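Local coordinates for protein xyloglucan-specific endo-beta-1,4-glucanase GH12 (Aspergillus niveus, PDB 4NPR) that probably catalyses the endohydrolysis of 1,4-beta-D-glucosidic linkages in xyloglucan with retention of configuration, releasing xyloglucan oligosaccharides, at residues A160-A165 with Y182-Q187; I139-G144 with I167-Y172; N43-Q48 with W74-G79. All blocks are in the same frame, centred on the assembly; numbering follows the deposited sequence.

Contact 1: A160-A165 with Y182-Q187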
loop_
_atom_site.group_PDB
_atom_site.type_symbol
_atom_site.label_atom_id
_atom_site.label_comp_id
_atom_site.label_asym_id
_atom_site.label_seq_id
_atom_site.Cartn_x
_atom_site.Cartn_y
_atom_site.Cartn_z
ATOM N N ALA A 160 -16.868 9.386 -4.900
ATOM C CA ALA A 160 -17.059 10.284 -3.771
ATOM C C ALA A 160 -15.743 10.966 -3.448
ATOM O O ALA A 160 -14.693 10.516 -3.845
ATOM C CB ALA A 160 -17.563 9.505 -2.563
ATOM N N THR A 161 -15.819 12.031 -2.675
ATOM C CA THR A 161 -14.650 12.793 -2.297
ATOM C C THR A 161 -14.620 13.041 -0.787
ATOM O O THR A 161 -14.516 14.166 -0.342
ATOM C CB THR A 161 -14.632 14.126 -3.088
ATOM O OG1 THR A 161 -15.856 14.845 -2.857
ATOM C CG2 THR A 161 -14.474 13.861 -4.637
ATOM N N PRO A 162 -14.662 11.970 0.015
ATOM C CA PRO A 162 -14.696 12.116 1.477
ATOM C C PRO A 162 -13.384 12.564 2.116
ATOM O O PRO A 162 -12.322 12.394 1.552
ATOM C CB PRO A 162 -14.984 10.702 1.930
ATOM C CG PRO A 162 -14.175 9.877 0.950
ATOM C CD PRO A 162 -14.374 10.566 -0.372
ATOM N N THR A 163 -13.497 13.129 3.313
ATOM C CA THR A 163 -12.357 13.524 4.126
ATOM C C THR A 163 -12.271 12.459 5.240
ATOM O O THR A 163 -13.216 12.236 5.950
ATOM C CB THR A 163 -12.586 14.958 4.701
ATOM O OG1 THR A 163 -12.473 15.937 3.654
ATOM C CG2 THR A 163 -11.594 15.289 5.802
ATOM N N VAL A 164 -11.154 11.786 5.363
ATOM C CA VAL A 164 -10.977 10.709 6.308
ATOM C C VAL A 164 -9.587 10.881 6.881
ATOM O O VAL A 164 -8.621 11.189 6.137
ATOM C CB VAL A 164 -10.975 9.337 5.605
ATOM C CG1 VAL A 164 -10.856 8.212 6.629
ATOM C CG2 VAL A 164 -12.194 9.184 4.698
ATOM N N ALA A 165 -9.495 10.691 8.192
ATOM C CA ALA A 165 -8.264 10.863 8.970
ATOM C C ALA A 165 -7.549 12.184 8.662
ATOM O O ALA A 165 -6.319 12.241 8.571
ATOM C CB ALA A 165 -7.352 9.639 8.801
ATOM N N TYR A 182 -11.581 -0.695 -3.304
ATOM C CA TYR A 182 -11.776 0.707 -2.968
ATOM C C TYR A 182 -10.424 1.367 -2.824
ATOM O O TYR A 182 -9.592 0.871 -2.090
ATOM C CB TYR A 182 -12.471 0.839 -1.650
ATOM C CG TYR A 182 -13.954 0.493 -1.676
ATOM C CD1 TYR A 182 -14.894 1.379 -2.237
ATOM C CD2 TYR A 182 -14.417 -0.682 -1.118
ATOM C CE1 TYR A 182 -16.239 1.057 -2.298
ATOM C CE2 TYR A 182 -15.773 -0.991 -1.134
ATOM C CZ TYR A 182 -16.666 -0.129 -1.738
ATOM O OH TYR A 182 -17.982 -0.466 -1.758
ATOM N N SER A 183 -10.221 2.499 -3.521
ATOM C CA SER A 183 -8.973 3.254 -3.462
ATOM C C SER A 183 -9.196 4.706 -3.066
ATOM O O SER A 183 -9.893 5.434 -3.755
ATOM C CB SER A 183 -8.249 3.213 -4.803
ATOM O OG SER A 183 -7.732 1.931 -5.046
ATOM N N PHE A 184 -8.580 5.095 -1.941
ATOM C CA PHE A 184 -8.650 6.447 -1.442
ATOM C C PHE A 184 -7.389 7.103 -1.951
ATOM O O PHE A 184 -6.293 6.684 -1.622
ATOM C CB PHE A 184 -8.666 6.471 0.087
ATOM C CG PHE A 184 -9.908 5.888 0.692
ATOM C CD1 PHE A 184 -10.075 4.527 0.778
ATOM C CD2 PHE A 184 -10.899 6.709 1.201
ATOM C CE1 PHE A 184 -11.218 3.998 1.331
ATOM C CE2 PHE A 184 -12.041 6.191 1.761
ATOM C CZ PHE A 184 -12.196 4.833 1.822
ATOM N N VAL A 185 -7.539 8.112 -2.779
ATOM C CA VAL A 185 -6.399 8.755 -3.376
ATOM C C VAL A 185 -6.353 10.192 -2.895
ATOM O O VAL A 185 -7.273 11.000 -3.201
ATOM C CB VAL A 185 -6.503 8.746 -4.902
ATOM C CG1 VAL A 185 -5.302 9.492 -5.495
ATOM C CG2 VAL A 185 -6.599 7.307 -5.439
ATOM N N ALA A 186 -5.317 10.514 -2.121
ATOM C CA ALA A 186 -5.249 11.832 -1.512
ATOM C C ALA A 186 -5.123 12.908 -2.587
ATOM O O ALA A 186 -4.391 12.732 -3.563
ATOM C CB ALA A 186 -4.104 11.912 -0.538
ATOM N N GLN A 187 -5.877 13.986 -2.434
ATOM C CA GLN A 187 -5.850 15.109 -3.382
ATOM C C GLN A 187 -4.510 15.886 -3.420
ATOM O O GLN A 187 -4.168 16.441 -4.454
ATOM C CB GLN A 187 -7.016 16.068 -3.079
ATOM C CG GLN A 187 -8.344 15.385 -3.290
ATOM C CD GLN A 187 -9.566 16.296 -3.253
ATOM O OE1 GLN A 187 -9.605 17.365 -2.620
ATOM N NE2 GLN A 187 -10.606 15.830 -3.912
#
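Phe184 lays one corner of its ring, atom CE2, against two side chains of the 160-165 segment. Val164 meets it with CG2, 4.2 Å from Phe184 CE2, and Pro162 comes up with its CG, 4.3 Å from the same Phe184 CE2. Both approach the ring obliquely, and the valine and phenylalanine side chains cross at about a right angle. In Val164 the methyl CG1 is anti to the backbone N (chi1 -177°), which leaves CG2 beside that N as the branch that reaches the ring. The backbones stay well apart, with the closest CA atoms, those of Thr161 and Phe184, separated by 8.8 Å. Strand 167-176 lies between them in the sheet of this jelly roll: strand 163-164 is its outermost member on this side, so the contact joins strand 179-186 to the edge strand 163-164 and the loop leading into it, across a common neighbour. Helix 198-207 covers the cluster, Phe200 meeting the Phe184 ring edge-to-face and also touching Val164. At the outer end Thr161 CG2 comes within 4.4 Å of Gln187 NE2, a loose approach, while that amide nitrogen is hydrogen-bonded to Asn170 OD1 of the strand between. Between the two segments, then, attachment rests on carbon-to-carbon contact around one phenylalanine corner, and the polar linkage at the exposed end runs through the intervening strand.

Contact 2: I139-G144 with I167-Y172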
loop_
_atom_site.group_PDB
_atom_site.type_symbol
_atom_site.label_atom_id
_atom_site.label_comp_id
_atom_site.label_asym_id
_atom_site.label_seq_id
_atom_site.Cartn_x
_atom_site.Cartn_y
_atom_site.Cartn_z
ATOM N N ILE A 139 -8.687 -2.469 0.178
ATOM C CA ILE A 139 -8.728 -1.045 0.443
ATOM C C ILE A 139 -7.330 -0.429 0.345
ATOM O O ILE A 139 -6.381 -0.841 1.019
ATOM C CB ILE A 139 -9.302 -0.787 1.818
ATOM C CG1 ILE A 139 -10.773 -1.167 1.836
ATOM C CG2 ILE A 139 -9.181 0.682 2.183
ATOM C CD1 ILE A 139 -11.023 -2.609 2.155
ATOM N N MET A 140 -7.197 0.557 -0.514
ATOM C CA MET A 140 -5.927 1.210 -0.680
ATOM C C MET A 140 -6.057 2.645 -0.209
ATOM O O MET A 140 -7.093 3.286 -0.370
ATOM C CB MET A 140 -5.468 1.205 -2.134
ATOM C CG MET A 140 -5.588 -0.114 -2.864
ATOM S SD MET A 140 -4.434 -0.196 -4.279
ATOM C CE MET A 140 -2.788 -0.314 -3.567
ATOM N N VAL A 141 -4.966 3.152 0.336
ATOM C CA VAL A 141 -4.903 4.530 0.729
ATOM C C VAL A 141 -3.637 5.080 0.156
ATOM O O VAL A 141 -2.542 4.726 0.587
ATOM C CB VAL A 141 -4.951 4.696 2.254
ATOM C CG1 VAL A 141 -4.878 6.165 2.587
ATOM C CG2 VAL A 141 -6.240 4.071 2.805
ATOM N N TRP A 142 -3.814 5.918 -0.855
ATOM C CA TRP A 142 -2.710 6.499 -1.595
ATOM C C TRP A 142 -2.318 7.832 -0.950
ATOM O O TRP A 142 -3.065 8.812 -0.972
ATOM C CB TRP A 142 -3.106 6.730 -3.045
ATOM C CG TRP A 142 -3.307 5.504 -3.887
ATOM C CD1 TRP A 142 -3.779 4.267 -3.486
ATOM C CD2 TRP A 142 -3.085 5.400 -5.277
ATOM N NE1 TRP A 142 -3.822 3.402 -4.547
ATOM C CE2 TRP A 142 -3.408 4.078 -5.664
ATOM C CE3 TRP A 142 -2.629 6.286 -6.242
ATOM C CZ2 TRP A 142 -3.270 3.632 -6.985
ATOM C CZ3 TRP A 142 -2.484 5.838 -7.568
ATOM C CH2 TRP A 142 -2.805 4.541 -7.923
ATOM N N LEU A 143 -1.116 7.883 -0.395
ATOM C CA LEU A 143 -0.573 9.176 0.026
ATOM C C LEU A 143 0.096 9.900 -1.122
ATOM O O LEU A 143 0.349 11.127 -1.055
ATOM C CB LEU A 143 0.387 8.971 1.190
ATOM C CG LEU A 143 -0.281 8.281 2.360
ATOM C CD1 LEU A 143 0.736 8.224 3.450
ATOM C CD2 LEU A 143 -1.569 8.948 2.854
ATOM N N GLY A 144 0.371 9.135 -2.178
ATOM C CA GLY A 144 1.198 9.619 -3.290
ATOM C C GLY A 144 0.690 9.072 -4.596
ATOM O O GLY A 144 0.521 7.869 -4.726
ATOM N N ILE A 167 -7.634 14.089 5.908
ATOM C CA ILE A 167 -7.133 14.289 4.538
ATOM C C ILE A 167 -8.295 14.128 3.580
ATOM O O ILE A 167 -9.084 13.208 3.732
ATOM C CB ILE A 167 -6.111 13.166 4.160
ATOM C CG1 ILE A 167 -4.846 13.249 5.009
ATOM C CG2 ILE A 167 -5.754 13.196 2.673
ATOM C CD1 ILE A 167 -3.946 12.049 4.832
ATOM N N LYS A 168 -8.374 15.004 2.584
ATOM C CA LYS A 168 -9.388 14.915 1.527
ATOM C C LYS A 168 -8.948 13.922 0.451
ATOM O O LYS A 168 -7.835 13.972 -0.049
ATOM C CB LYS A 168 -9.644 16.264 0.912
ATOM C CG LYS A 168 -11.069 16.467 0.346
ATOM C CD LYS A 168 -11.577 17.897 0.666
ATOM C CE LYS A 168 -12.512 18.481 -0.413
ATOM N NZ LYS A 168 -13.642 17.574 -0.776
ATOM N N PHE A 169 -9.840 12.997 0.146
ATOM C CA PHE A 169 -9.592 11.902 -0.770
ATOM C C PHE A 169 -10.532 11.956 -1.963
ATOM O O PHE A 169 -11.691 12.326 -1.818
ATOM C CB PHE A 169 -9.814 10.593 -0.016
ATOM C CG PHE A 169 -8.681 10.232 0.900
ATOM C CD1 PHE A 169 -7.494 9.740 0.388
ATOM C CD2 PHE A 169 -8.788 10.396 2.237
ATOM C CE1 PHE A 169 -6.435 9.431 1.215
ATOM C CE2 PHE A 169 -7.744 10.088 3.060
ATOM C CZ PHE A 169 -6.571 9.591 2.556
ATOM N N ASN A 170 -10.028 11.597 -3.137
ATOM C CA ASN A 170 -10.879 11.095 -4.193
ATOM C C ASN A 170 -11.037 9.581 -3.967
ATOM O O ASN A 170 -10.048 8.875 -3.847
ATOM C CB ASN A 170 -10.255 11.286 -5.540
ATOM C CG ASN A 170 -10.217 12.726 -5.978
ATOM O OD1 ASN A 170 -11.051 13.541 -5.638
ATOM N ND2 ASN A 170 -9.213 13.036 -6.761
ATOM N N LEU A 171 -12.264 9.079 -3.974
ATOM C CA LEU A 171 -12.516 7.656 -3.760
ATOM C C LEU A 171 -12.921 6.948 -5.050
ATOM O O LEU A 171 -13.848 7.358 -5.702
ATOM C CB LEU A 171 -13.613 7.449 -2.708
ATOM C CG LEU A 171 -13.974 5.956 -2.477
ATOM C CD1 LEU A 171 -12.725 5.177 -2.090
ATOM C CD2 LEU A 171 -15.061 5.746 -1.420
ATOM N N TYR A 172 -12.268 5.822 -5.324
ATOM C CA TYR A 172 -12.494 5.011 -6.485
ATOM C C TYR A 172 -12.926 3.609 -6.117
ATOM O O TYR A 172 -12.513 3.068 -5.096
ATOM C CB TYR A 172 -11.195 4.934 -7.274
ATOM C CG TYR A 172 -10.755 6.285 -7.702
ATOM C CD1 TYR A 172 -11.235 6.834 -8.874
ATOM C CD2 TYR A 172 -9.932 7.032 -6.910
ATOM C CE1 TYR A 172 -10.888 8.103 -9.273
ATOM C CE2 TYR A 172 -9.574 8.308 -7.271
ATOM C CZ TYR A 172 -10.038 8.858 -8.465
ATOM O OH TYR A 172 -9.677 10.185 -8.828
#
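Phe169 has the most surface buried here, and its ring reaches across to strand 137-146 with the far end, CE1 and CZ. Val141 receives it: CG1 of the valine sits 3.8 Å from Phe169 CZ and 3.9 Å from Phe169 CE1, the methyl being almost equally far from the two ring carbons. That methyl is the branch anti to the backbone N (chi1 180°), and it meets the ring obliquely, with the two side chains crossing at about a right angle. A second approach uses the backbone, for Trp142 O lies near the ring plane at its edge, 4.1 Å from Phe169 CE1, a distant approach that adds little. Within its own strand Phe169 has a neighbour too: Ile167 CG2 stands 3.6 Å above the ring plane, offset toward the rim. Beyond the ring, Leu143 ends in CD2, 4.4 Å from Ile167 CD1, a methyl-to-methyl touch. Leu143 marks the place where strand 137-146 turns a corner, and with Gly144 it forms a classic beta bulge opposite strand 117-128. Strand 179-186 separates the two segments in the sheet, and its Ala186, a small residue, touches both Ile167 and Phe169. Phe200 of helix 198-207 meets the Phe169 ring and touches Val141 as well, closing the cluster from the helix side. With methyls and the far end of an aromatic ring doing nearly all the touching, the contact owes its hold to burial of apolar surface.

Contact 3: N43-Q48 with W74-G79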
loop_
_atom_site.group_PDB
_atom_site.type_symbol
_atom_site.label_atom_id
_atom_site.label_comp_id
_atom_site.label_asym_id
_atom_site.label_seq_id
_atom_site.Cartn_x
_atom_site.Cartn_y
_atom_site.Cartn_z
ATOM N N ASN A 43 10.203 -7.528 -1.702
ATOM C CA ASN A 43 10.559 -6.896 -2.967
ATOM C C ASN A 43 9.358 -7.072 -3.936
ATOM O O ASN A 43 8.869 -6.088 -4.524
ATOM C CB ASN A 43 11.849 -7.554 -3.507
ATOM C CG ASN A 43 12.625 -6.688 -4.466
ATOM O OD1 ASN A 43 12.655 -5.484 -4.374
ATOM N ND2 ASN A 43 13.305 -7.329 -5.370
ATOM N N ASN A 44 8.863 -8.307 -4.076
ATOM C CA ASN A 44 7.552 -8.564 -4.704
ATOM C C ASN A 44 7.438 -7.918 -6.100
ATOM O O ASN A 44 6.623 -7.043 -6.346
ATOM C CB ASN A 44 6.452 -8.090 -3.740
ATOM C CG ASN A 44 5.035 -8.367 -4.235
ATOM O OD1 ASN A 44 4.781 -9.305 -4.950
ATOM N ND2 ASN A 44 4.102 -7.532 -3.817
ATOM N N LEU A 45 8.270 -8.387 -7.014
ATOM C CA LEU A 45 8.300 -7.877 -8.369
ATOM C C LEU A 45 7.254 -8.584 -9.256
ATOM O O LEU A 45 7.511 -8.960 -10.387
ATOM C CB LEU A 45 9.706 -8.076 -8.939
ATOM C CG LEU A 45 10.847 -7.470 -8.130
ATOM C CD1 LEU A 45 12.152 -7.475 -8.913
ATOM C CD2 LEU A 45 10.480 -6.040 -7.785
ATOM N N TRP A 46 6.051 -8.749 -8.737
ATOM C CA TRP A 46 5.052 -9.573 -9.415
ATOM C C TRP A 46 4.806 -9.160 -10.883
ATOM O O TRP A 46 4.409 -9.982 -11.693
ATOM C CB TRP A 46 3.757 -9.567 -8.607
ATOM C CG TRP A 46 3.031 -8.276 -8.555
ATOM C CD1 TRP A 46 3.103 -7.347 -7.561
ATOM C CD2 TRP A 46 2.099 -7.753 -9.521
ATOM N NE1 TRP A 46 2.272 -6.278 -7.848
ATOM C CE2 TRP A 46 1.655 -6.504 -9.044
ATOM C CE3 TRP A 46 1.605 -8.217 -10.734
ATOM C CZ2 TRP A 46 0.730 -5.733 -9.719
ATOM C CZ3 TRP A 46 0.674 -7.451 -11.408
ATOM C CH2 TRP A 46 0.244 -6.219 -10.894
ATOM N N GLY A 47 5.084 -7.904 -11.229
ATOM C CA GLY A 47 4.704 -7.391 -12.495
ATOM C C GLY A 47 5.854 -7.157 -13.415
ATOM O O GLY A 47 5.655 -6.454 -14.411
ATOM N N GLN A 48 7.043 -7.700 -13.088
ATOM C CA GLN A 48 8.252 -7.664 -13.951
ATOM C C GLN A 48 7.984 -7.940 -15.390
ATOM O O GLN A 48 8.600 -7.332 -16.244
ATOM C CB GLN A 48 9.196 -8.825 -13.647
ATOM C CG GLN A 48 10.079 -8.714 -12.445
ATOM C CD GLN A 48 11.292 -9.609 -12.542
ATOM O OE1 GLN A 48 11.188 -10.779 -12.902
ATOM N NE2 GLN A 48 12.471 -9.048 -12.203
ATOM N N TRP A 74 14.839 1.478 -8.002
ATOM C CA TRP A 74 14.320 0.847 -9.185
ATOM C C TRP A 74 14.415 1.680 -10.430
ATOM O O TRP A 74 14.479 2.895 -10.372
ATOM C CB TRP A 74 12.842 0.392 -8.973
ATOM C CG TRP A 74 11.819 1.474 -8.605
ATOM C CD1 TRP A 74 11.394 1.806 -7.343
ATOM C CD2 TRP A 74 11.087 2.329 -9.502
ATOM N NE1 TRP A 74 10.463 2.816 -7.394
ATOM C CE2 TRP A 74 10.259 3.164 -8.705
ATOM C CE3 TRP A 74 11.039 2.458 -10.881
ATOM C CZ2 TRP A 74 9.391 4.099 -9.250
ATOM C CZ3 TRP A 74 10.173 3.422 -11.434
ATOM C CH2 TRP A 74 9.367 4.228 -10.611
ATOM N N SER A 75 14.442 0.988 -11.565
ATOM C CA SER A 75 14.152 1.582 -12.841
ATOM C C SER A 75 13.301 0.579 -13.585
ATOM O O SER A 75 13.596 -0.613 -13.551
ATOM C CB SER A 75 15.425 1.797 -13.645
ATOM O OG SER A 75 16.325 2.642 -12.953
ATOM N N TRP A 76 12.262 1.080 -14.260
ATOM C CA TRP A 76 11.334 0.281 -15.068
ATOM C C TRP A 76 10.925 1.055 -16.307
ATOM O O TRP A 76 10.770 2.291 -16.281
ATOM C CB TRP A 76 10.064 -0.047 -14.281
ATOM C CG TRP A 76 10.245 -0.935 -13.122
ATOM C CD1 TRP A 76 10.050 -0.623 -11.841
ATOM C CD2 TRP A 76 10.648 -2.295 -13.155
ATOM N NE1 TRP A 76 10.317 -1.698 -11.038
ATOM C CE2 TRP A 76 10.677 -2.751 -11.830
ATOM C CE3 TRP A 76 10.984 -3.170 -14.176
ATOM C CZ2 TRP A 76 11.037 -4.050 -11.488
ATOM C CZ3 TRP A 76 11.350 -4.487 -13.841
ATOM C CH2 TRP A 76 11.374 -4.907 -12.504
ATOM N N SER A 77 10.741 0.336 -17.399
ATOM C CA SER A 77 10.121 0.967 -18.549
ATOM C C SER A 77 9.308 -0.032 -19.327
ATOM O O SER A 77 9.395 -1.247 -19.057
ATOM C CB SER A 77 11.113 1.687 -19.415
ATOM O OG SER A 77 11.952 0.760 -20.026
ATOM N N GLY A 78 8.457 0.505 -20.215
ATOM C CA GLY A 78 7.389 -0.246 -20.925
ATOM C C GLY A 78 6.169 -0.611 -20.095
ATOM O O GLY A 78 6.021 -0.215 -18.920
ATOM N N GLY A 79 5.306 -1.431 -20.681
ATOM C CA GLY A 79 4.024 -1.776 -20.080
ATOM C C GLY A 79 3.304 -0.600 -19.465
ATOM O O GLY A 79 3.017 -0.605 -18.278
#
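A tight loop between strands 39-42 and 53-64 of the family 12 jelly roll packs here against the end of strand 67-77. The loop is shaped by an inverse gamma turn centred on Leu45 and a type I beta turn from Leu45 to Gln48, the latter closed by Gln48 N to Leu45 O at 3.0 Å. Trp76 is the residue it meets, and the six-membered part of the indole does the touching. Leu45 comes to the edge of the ring, near its plane, with CD2 4.2 Å from Trp76 CZ2. Gln48 uses the aliphatic part of its side chain: CG approaches obliquely, 4.0 Å from Trp76 CH2. Its chain runs on extended past CG (chi2 -158°), and the terminal amide is turned 82° from the indole plane. The other end of the indole is fixed by a hydrogen bond from NE1 to Gln56 OE1 of strand 53-64, while Pro225 of strand 215-226 also touches this side chain. A polar grip at NE1 and carbon contacts at the benzo end would together limit rotation of the indole. Of the two turn residues that meet Trp76, Leu45 also has its backbone O hydrogen-bonded by Gln30 NE2.

Contacts 1 and 2 belong to one patch of the larger sheet, their centres 4 Å apart, and their strands interleave in the order 137-146, 179-186, 167-176, 163-164. Each therefore skips over a strand used by the other, and the backbones pair directly between them, as in the probable hydrogen bond from Trp142 N to Phe184 O at 2.7 Å. Both share Phe200 as a lid. Contacts 2 and 3 are buried, whereas contact 1 is partly buried and runs out to exposed Thr161 and Gln187. Contact 3 stands apart, about 23 Å from contact 2 between centres, and sets a loop against the other sheet, with a hydrogen-bonded indole in place of phenylalanine rings.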